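Local coordinates for catalytic domain of the nuclear inclusion protein A (nia) (Tobacco etch virus, PDB 1LVM), which is a chymotrypsin-type cysteine protease that cleaves peptides at specific sequences, probably to process the viral polyprotein, at residues A[23-28]-A[41-46]; A[45-50]-A[92-97]; A[118-123]-A[131-136]. The protein carries 1 engineered substitution. One frame throughout, in Å; residues are numbered along the deposited sequence.

Contact 1: residues A[23-28]-A[41-46]; sequences SSTICH and YGIGFG
Y41 and H28 face each other as a non-hydrogen-bonded antiparallel pair, and their rings meet in the main side-chain contact between 23-28 and 41-46. H28 CG is anti to the backbone N (chi1 -167°), beside the carbonyl carbon. H28 CD2 stands over one face of the phenol, displaced from its centre toward the rim, 3.3 Å from Y41 CZ. The two planes are inclined at 58°, so the rings meet obliquely. I26, on the same face of the sheet, brings its CG2 branch to 3.6 Å from Y41 CD2, giving the tyrosine an aliphatic neighbour beside the aromatic one. A large flat residue suits this place because it can touch two side chains of the facing strand.

At the other end, T25 closes the strand pairing. T25 O accepts G44 N at 2.8 Å, and glycine has no side chain to crowd that carbonyl. T25 CB lies 3.5 Å from G44 O, while T25 OG1, 3.6 Å from I43 CG2, is satisfied by I22 O. Just before the strand, S23 to I26 form a type I turn closed by a bond from I26 N to S23 O. Between the two ends, C27 N gives to G42 O and G42 N to C27 O, each at 2.9 Å.

The two segments form the open end of the hairpin 26-33/36-45, in the first barrel of a chymotrypsin-like fold. Strand 62-67 flanks the hairpin next to 26-33, where C27 packs on V65 and S67, and strand 48-51 flanks it next to 36-45. I26 and I43 both rest on P162 of strand 162-165, so their face of the sheet meets the second barrel.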
# COMPACT_ATOMS: atom_id res chain seq x y z
N SER A 23 -7.16 2.08 9.11
CA SER A 23 -7.31 3.32 8.34
C SER A 23 -6.67 4.50 9.02
O SER A 23 -6.24 5.42 8.34
CB SER A 23 -8.80 3.66 8.03
OG SER A 23 -9.50 3.63 9.22
N SER A 24 -6.56 4.45 10.35
CA SER A 24 -5.96 5.58 11.06
C SER A 24 -4.45 5.67 10.80
O SER A 24 -3.81 6.69 11.07
CB SER A 24 -6.26 5.53 12.58
OG SER A 24 -5.70 4.40 13.18
N THR A 25 -3.89 4.62 10.21
CA THR A 25 -2.43 4.65 9.90
C THR A 25 -2.16 4.97 8.44
O THR A 25 -0.98 5.10 8.04
CB THR A 25 -1.74 3.31 10.17
OG1 THR A 25 -2.21 2.34 9.19
CG2 THR A 25 -2.08 2.79 11.56
N ILE A 26 -3.20 5.08 7.64
CA ILE A 26 -2.98 5.37 6.21
C ILE A 26 -2.62 6.83 5.97
O ILE A 26 -3.12 7.73 6.66
CB ILE A 26 -4.25 4.98 5.42
CG1 ILE A 26 -4.42 3.49 5.52
CG2 ILE A 26 -4.18 5.58 3.97
CD1 ILE A 26 -5.72 2.97 4.83
N CYS A 27 -1.63 7.06 5.10
CA CYS A 27 -1.22 8.38 4.74
C CYS A 27 -1.36 8.57 3.27
O CYS A 27 -1.22 7.60 2.48
CB CYS A 27 0.30 8.58 5.03
SG CYS A 27 0.83 8.32 6.76
N HIS A 28 -1.59 9.81 2.89
CA HIS A 28 -1.65 10.13 1.46
C HIS A 28 -0.30 10.77 1.12
O HIS A 28 0.12 11.72 1.79
CB HIS A 28 -2.74 11.11 1.11
CG HIS A 28 -2.96 11.18 -0.37
ND1 HIS A 28 -2.82 12.34 -1.09
CD2 HIS A 28 -3.28 10.21 -1.27
CE1 HIS A 28 -3.06 12.09 -2.37
NE2 HIS A 28 -3.33 10.80 -2.51
N TYR A 41 -1.15 6.11 -1.78
CA TYR A 41 -1.16 5.96 -0.33
C TYR A 41 -0.07 5.09 0.28
O TYR A 41 0.63 4.37 -0.40
CB TYR A 41 -2.51 5.35 0.09
CG TYR A 41 -3.65 6.28 -0.25
CD1 TYR A 41 -4.21 6.31 -1.52
CD2 TYR A 41 -4.15 7.14 0.71
CE1 TYR A 41 -5.29 7.20 -1.83
CE2 TYR A 41 -5.19 8.01 0.45
CZ TYR A 41 -5.77 8.05 -0.80
OH TYR A 41 -6.89 8.86 -0.94
N GLY A 42 0.11 5.24 1.59
CA GLY A 42 1.07 4.41 2.32
C GLY A 42 0.47 4.02 3.66
O GLY A 42 -0.57 4.55 4.04
N ILE A 43 1.12 3.05 4.34
CA ILE A 43 0.63 2.54 5.62
C ILE A 43 1.70 2.81 6.68
O ILE A 43 2.85 2.35 6.56
CB ILE A 43 0.40 1.03 5.53
CG1 ILE A 43 -0.65 0.75 4.44
CG2 ILE A 43 -0.05 0.48 6.93
CD1 ILE A 43 -0.63 -0.67 3.87
N GLY A 44 1.34 3.56 7.71
CA GLY A 44 2.31 3.90 8.75
C GLY A 44 2.49 2.80 9.77
O GLY A 44 1.55 2.07 10.09
N PHE A 45 3.71 2.65 10.25
CA PHE A 45 4.03 1.62 11.25
C PHE A 45 5.30 2.11 11.95
O PHE A 45 6.40 2.15 11.37
CB PHE A 45 4.31 0.26 10.58
CG PHE A 45 4.49 -0.87 11.58
CD1 PHE A 45 5.74 -1.13 12.13
CD2 PHE A 45 3.40 -1.68 11.94
CE1 PHE A 45 5.91 -2.19 13.03
CE2 PHE A 45 3.55 -2.75 12.82
CZ PHE A 45 4.82 -3.03 13.39
N GLY A 46 5.15 2.53 13.19
CA GLY A 46 6.31 3.08 13.84
C GLY A 46 6.80 4.29 13.06
O GLY A 46 6.02 5.14 12.58

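Contact 2: residues A[45-50]-A[92-97]; sequences FGPFII and IIRMPK
R94 brings its guanidinium up to both P47 and F48. R94 CG is anti to the backbone N (chi1 -177°), and the chain stays extended from there to NE; with that reach R94 NH1 comes within 3.4 Å of F48 CE1. The guanidinium and the phenyl ring stand almost perpendicular, their planes 82° apart. P47 CG fits the angle between them: it sits over the centre of the F48 ring and also above one face of the guanidinium, 3.9 Å from R94 NH2. An arginine suits this partly exposed position because its aliphatic stem packs on the phenyl while its charge lies at the end.

F48 CB meets I92 CG2 at 3.5 Å on the same face of the sheet. On the other face I49 reaches M95, whose chain bends at chi2 and chi3, with I49 CD1 3.9 Å from M95 CG. The backbones pair through I49 and I93, and M95 N extends the ladder with a 2.8 Å bond to P47 O. A type II' turn from F45 to F48, with G46 at positive phi, leads into the strand.

M95 and P96 also pack on an apolar side chain of the bound peptide. Strands 48-51 and 91-94 are neighbours in the first barrel, between 36-45 and 81-84; W206 of strand 206-208 touches F48, I92 and R94, and helix 194-199 packs on I50 and I92.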
# COMPACT_ATOMS: atom_id res chain seq x y z
N PHE A 45 3.71 2.65 10.25
CA PHE A 45 4.03 1.62 11.25
C PHE A 45 5.30 2.11 11.95
O PHE A 45 6.40 2.15 11.37
CB PHE A 45 4.31 0.26 10.58
CG PHE A 45 4.49 -0.87 11.58
CD1 PHE A 45 5.74 -1.13 12.13
CD2 PHE A 45 3.40 -1.68 11.94
CE1 PHE A 45 5.91 -2.19 13.03
CE2 PHE A 45 3.55 -2.75 12.82
CZ PHE A 45 4.82 -3.03 13.39
N GLY A 46 5.15 2.53 13.19
CA GLY A 46 6.31 3.08 13.84
C GLY A 46 6.80 4.29 13.06
O GLY A 46 6.02 5.14 12.58
N PRO A 47 8.14 4.36 12.84
CA PRO A 47 8.72 5.48 12.11
C PRO A 47 8.68 5.26 10.60
O PRO A 47 9.22 6.06 9.82
CB PRO A 47 10.15 5.47 12.62
CG PRO A 47 10.46 4.08 12.72
CD PRO A 47 9.19 3.45 13.32
N PHE A 48 8.02 4.17 10.20
CA PHE A 48 7.97 3.81 8.76
C PHE A 48 6.68 4.09 8.07
O PHE A 48 5.60 4.20 8.70
CB PHE A 48 8.23 2.31 8.60
CG PHE A 48 9.46 1.80 9.34
CD1 PHE A 48 10.69 2.45 9.20
CD2 PHE A 48 9.39 0.68 10.17
CE1 PHE A 48 11.84 1.99 9.87
CE2 PHE A 48 10.52 0.19 10.86
CZ PHE A 48 11.77 0.86 10.71
N ILE A 49 6.75 4.23 6.74
CA ILE A 49 5.55 4.33 5.91
C ILE A 49 5.81 3.24 4.82
O ILE A 49 6.82 3.27 4.12
CB ILE A 49 5.38 5.69 5.24
CG1 ILE A 49 5.07 6.75 6.31
CG2 ILE A 49 4.17 5.63 4.20
CD1 ILE A 49 4.69 8.13 5.71
N ILE A 50 4.89 2.31 4.69
CA ILE A 50 5.02 1.18 3.72
C ILE A 50 4.21 1.63 2.54
O ILE A 50 3.05 2.02 2.72
CB ILE A 50 4.39 -0.12 4.30
CG1 ILE A 50 5.18 -0.59 5.52
CG2 ILE A 50 4.43 -1.27 3.19
CD1 ILE A 50 4.38 -1.33 6.51
N ILE A 92 9.91 0.56 1.85
CA ILE A 92 9.57 1.15 3.18
C ILE A 92 10.37 2.42 3.32
O ILE A 92 11.57 2.42 3.06
CB ILE A 92 9.94 0.24 4.36
CG1 ILE A 92 9.33 -1.14 4.15
CG2 ILE A 92 9.48 0.90 5.70
CD1 ILE A 92 9.87 -2.22 5.16
N ILE A 93 9.68 3.51 3.64
CA ILE A 93 10.34 4.82 3.88
C ILE A 93 10.52 5.01 5.37
O ILE A 93 9.57 4.76 6.15
CB ILE A 93 9.40 5.91 3.46
CG1 ILE A 93 9.09 5.77 1.97
CG2 ILE A 93 9.97 7.29 3.75
CD1 ILE A 93 7.97 6.76 1.56
N ARG A 94 11.71 5.43 5.78
CA ARG A 94 11.86 5.71 7.21
C ARG A 94 11.66 7.23 7.32
O ARG A 94 12.40 8.01 6.71
CB ARG A 94 13.25 5.29 7.71
CG ARG A 94 13.39 5.51 9.19
CD ARG A 94 14.76 5.09 9.79
NE ARG A 94 14.64 5.38 11.20
CZ ARG A 94 14.44 4.47 12.16
NH1 ARG A 94 14.36 3.19 11.85
NH2 ARG A 94 14.24 4.87 13.41
N MET A 95 10.66 7.69 8.07
CA MET A 95 10.46 9.12 8.19
C MET A 95 11.45 9.70 9.25
O MET A 95 11.87 9.02 10.18
CB MET A 95 9.01 9.41 8.60
CG MET A 95 7.99 8.99 7.52
SD MET A 95 8.21 9.95 5.99
CE MET A 95 7.65 11.58 6.43
N PRO A 96 11.78 10.97 9.08
CA PRO A 96 12.71 11.63 10.01
C PRO A 96 12.11 11.72 11.42
O PRO A 96 10.91 11.59 11.57
CB PRO A 96 12.93 12.98 9.37
CG PRO A 96 11.65 13.24 8.58
CD PRO A 96 11.38 11.86 7.98
N LYS A 97 12.94 11.94 12.44
CA LYS A 97 12.45 12.00 13.81
C LYS A 97 11.39 13.02 14.13
O LYS A 97 10.60 12.85 15.08
CB LYS A 97 13.60 12.19 14.78
CG LYS A 97 14.44 10.94 14.87
CD LYS A 97 15.62 11.16 15.78
CE LYS A 97 16.32 9.85 16.06
NZ LYS A 97 17.29 10.05 17.17

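Contact 3: residues A[118-123]-A[131-136]; sequences CLVTTN and SMVSDT
L119 N gives a nearly straight hydrogen bond to S134 OG, 2.9 Å long with 169° at the hydrogen. S134 OG in turn donates to D135 O at 2.7 Å, which fixes the rotation of the hydroxyl, and OG is at the same time the acceptor of L119 N. With chi1 at 76°, OG lies between the backbone N and the carbonyl carbon of S134, and there it takes the role that a main-chain carbonyl would play in a regular ladder. A small residue with a short hydroxyl suits a place where a side chain, not a carbonyl, meets L119 N. The return bond, S134 N to L119 O, is more bent, with 138° at the hydrogen. Farther along, T121 and M132 form a regular hydrogen-bonded pair, T121 N giving to M132 O and M132 N to T121 O. D135, whose CB points away from 118-123, takes T136 N on its OD1 at 2.7 Å.

These strands are the two arms of the hairpin 116-123/130-142, which opens the second, closed six-stranded barrel of the chymotrypsin-like fold. Strand 162-165 flanks the arm 116-123, bonding to C118 through V164 and to V120 through P162.

Packing differs between the faces. V120 and V133 lie side by side and point the same way, and V133 CG1 also comes within 3.6 Å of C118 SG. A branched valine is apt here because one methyl can serve both neighbours. On the opposite face T121 OG1 sits 3.5 Å from M132 CB, and the methionine chain, though largely exposed, reaches toward the end of 118-123, where M132 SD lies 3.4 Å from N123 CB. The polar ends of T122 and S131 look elsewhere: T122 OG1 bonds to S23 O, S131 OG to N20 OD1.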
# COMPACT_ATOMS: atom_id res chain seq x y z
N CYS A 118 -10.79 -7.37 1.68
CA CYS A 118 -11.46 -6.14 1.31
C CYS A 118 -10.35 -5.07 1.25
O CYS A 118 -9.21 -5.26 1.70
CB CYS A 118 -12.58 -5.73 2.32
SG CYS A 118 -11.89 -5.47 4.02
N LEU A 119 -10.68 -3.99 0.62
CA LEU A 119 -9.76 -2.89 0.45
C LEU A 119 -10.17 -1.79 1.41
O LEU A 119 -11.31 -1.34 1.43
CB LEU A 119 -9.83 -2.38 -0.98
CG LEU A 119 -8.86 -1.25 -1.36
CD1 LEU A 119 -7.48 -1.80 -1.44
CD2 LEU A 119 -9.20 -0.67 -2.70
N VAL A 120 -9.19 -1.30 2.16
CA VAL A 120 -9.42 -0.27 3.17
C VAL A 120 -8.74 1.00 2.84
O VAL A 120 -7.60 0.98 2.41
CB VAL A 120 -8.93 -0.80 4.56
CG1 VAL A 120 -9.07 0.38 5.68
CG2 VAL A 120 -9.86 -2.00 4.93
N THR A 121 -9.45 2.11 2.98
CA THR A 121 -8.85 3.38 2.71
C THR A 121 -9.29 4.40 3.75
O THR A 121 -9.98 4.08 4.69
CB THR A 121 -9.18 3.84 1.26
OG1 THR A 121 -10.58 4.12 1.09
CG2 THR A 121 -8.80 2.75 0.28
N THR A 122 -8.86 5.65 3.55
CA THR A 122 -9.18 6.73 4.46
C THR A 122 -9.52 7.92 3.54
O THR A 122 -8.84 8.17 2.52
CB THR A 122 -7.94 7.13 5.34
OG1 THR A 122 -7.50 6.00 6.10
CG2 THR A 122 -8.33 8.19 6.36
N ASN A 123 -10.55 8.64 3.91
CA ASN A 123 -10.95 9.82 3.17
C ASN A 123 -10.39 11.05 3.91
O ASN A 123 -10.78 11.36 5.08
CB ASN A 123 -12.48 9.92 3.09
CG ASN A 123 -12.94 10.99 2.12
OD1 ASN A 123 -12.13 11.72 1.57
ND2 ASN A 123 -14.24 11.09 1.91
N SER A 131 -12.44 6.58 7.71
CA SER A 131 -12.18 5.23 7.22
C SER A 131 -13.22 4.70 6.21
O SER A 131 -14.41 4.95 6.40
CB SER A 131 -12.15 4.33 8.41
OG SER A 131 -13.36 4.42 9.12
N MET A 132 -12.78 3.92 5.20
CA MET A 132 -13.67 3.40 4.16
C MET A 132 -13.30 1.96 3.91
O MET A 132 -12.12 1.64 3.95
CB MET A 132 -13.49 4.27 2.94
CG MET A 132 -13.68 5.75 3.31
SD MET A 132 -13.56 6.89 1.89
CE MET A 132 -14.49 6.27 0.87
N VAL A 133 -14.30 1.09 3.66
CA VAL A 133 -14.06 -0.34 3.45
C VAL A 133 -14.89 -0.75 2.27
O VAL A 133 -16.06 -0.35 2.12
CB VAL A 133 -14.54 -1.15 4.64
CG1 VAL A 133 -13.94 -2.59 4.60
CG2 VAL A 133 -14.10 -0.48 5.91
N SER A 134 -14.29 -1.58 1.44
CA SER A 134 -14.94 -1.98 0.21
C SER A 134 -15.67 -3.28 0.43
O SER A 134 -15.62 -3.89 1.49
CB SER A 134 -13.87 -2.21 -0.89
OG SER A 134 -13.23 -3.46 -0.64
N ASP A 135 -16.32 -3.71 -0.64
CA ASP A 135 -16.96 -5.00 -0.57
C ASP A 135 -15.82 -6.01 -0.70
O ASP A 135 -14.69 -5.67 -0.99
CB ASP A 135 -18.00 -5.10 -1.70
CG ASP A 135 -19.01 -6.23 -1.51
OD1 ASP A 135 -18.83 -7.17 -0.69
OD2 ASP A 135 -20.01 -6.18 -2.25
N THR A 136 -16.16 -7.26 -0.49
CA THR A 136 -15.22 -8.37 -0.44
C THR A 136 -14.98 -9.12 -1.73
O THR A 136 -15.91 -9.40 -2.48
CB THR A 136 -15.75 -9.39 0.59
OG1 THR A 136 -15.86 -8.73 1.84
CG2 THR A 136 -14.79 -10.55 0.75

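Contacts 1 and 2 are buried and belong to the same barrel: they share F45 and G46, and a probable hydrogen bond from I43 N to I50 O stitches strand 36-45 to strand 48-51. Contact 3 lies in the other barrel and is only partly buried; its centre is about 22 Å from that of contact 2, yet it touches contact 1 across the barrel boundary, where I26 CB meets T122 OG1. The chemistry follows the place. Contact 1 combines an aromatic pair with glycines where the backbones pair, contact 2 is apolar, with a phenyl, a proline and isoleucines, and one arginine at its partly exposed side, and contact 3 relies on a serine hydroxyl within its ladder and on side chains open to the surface.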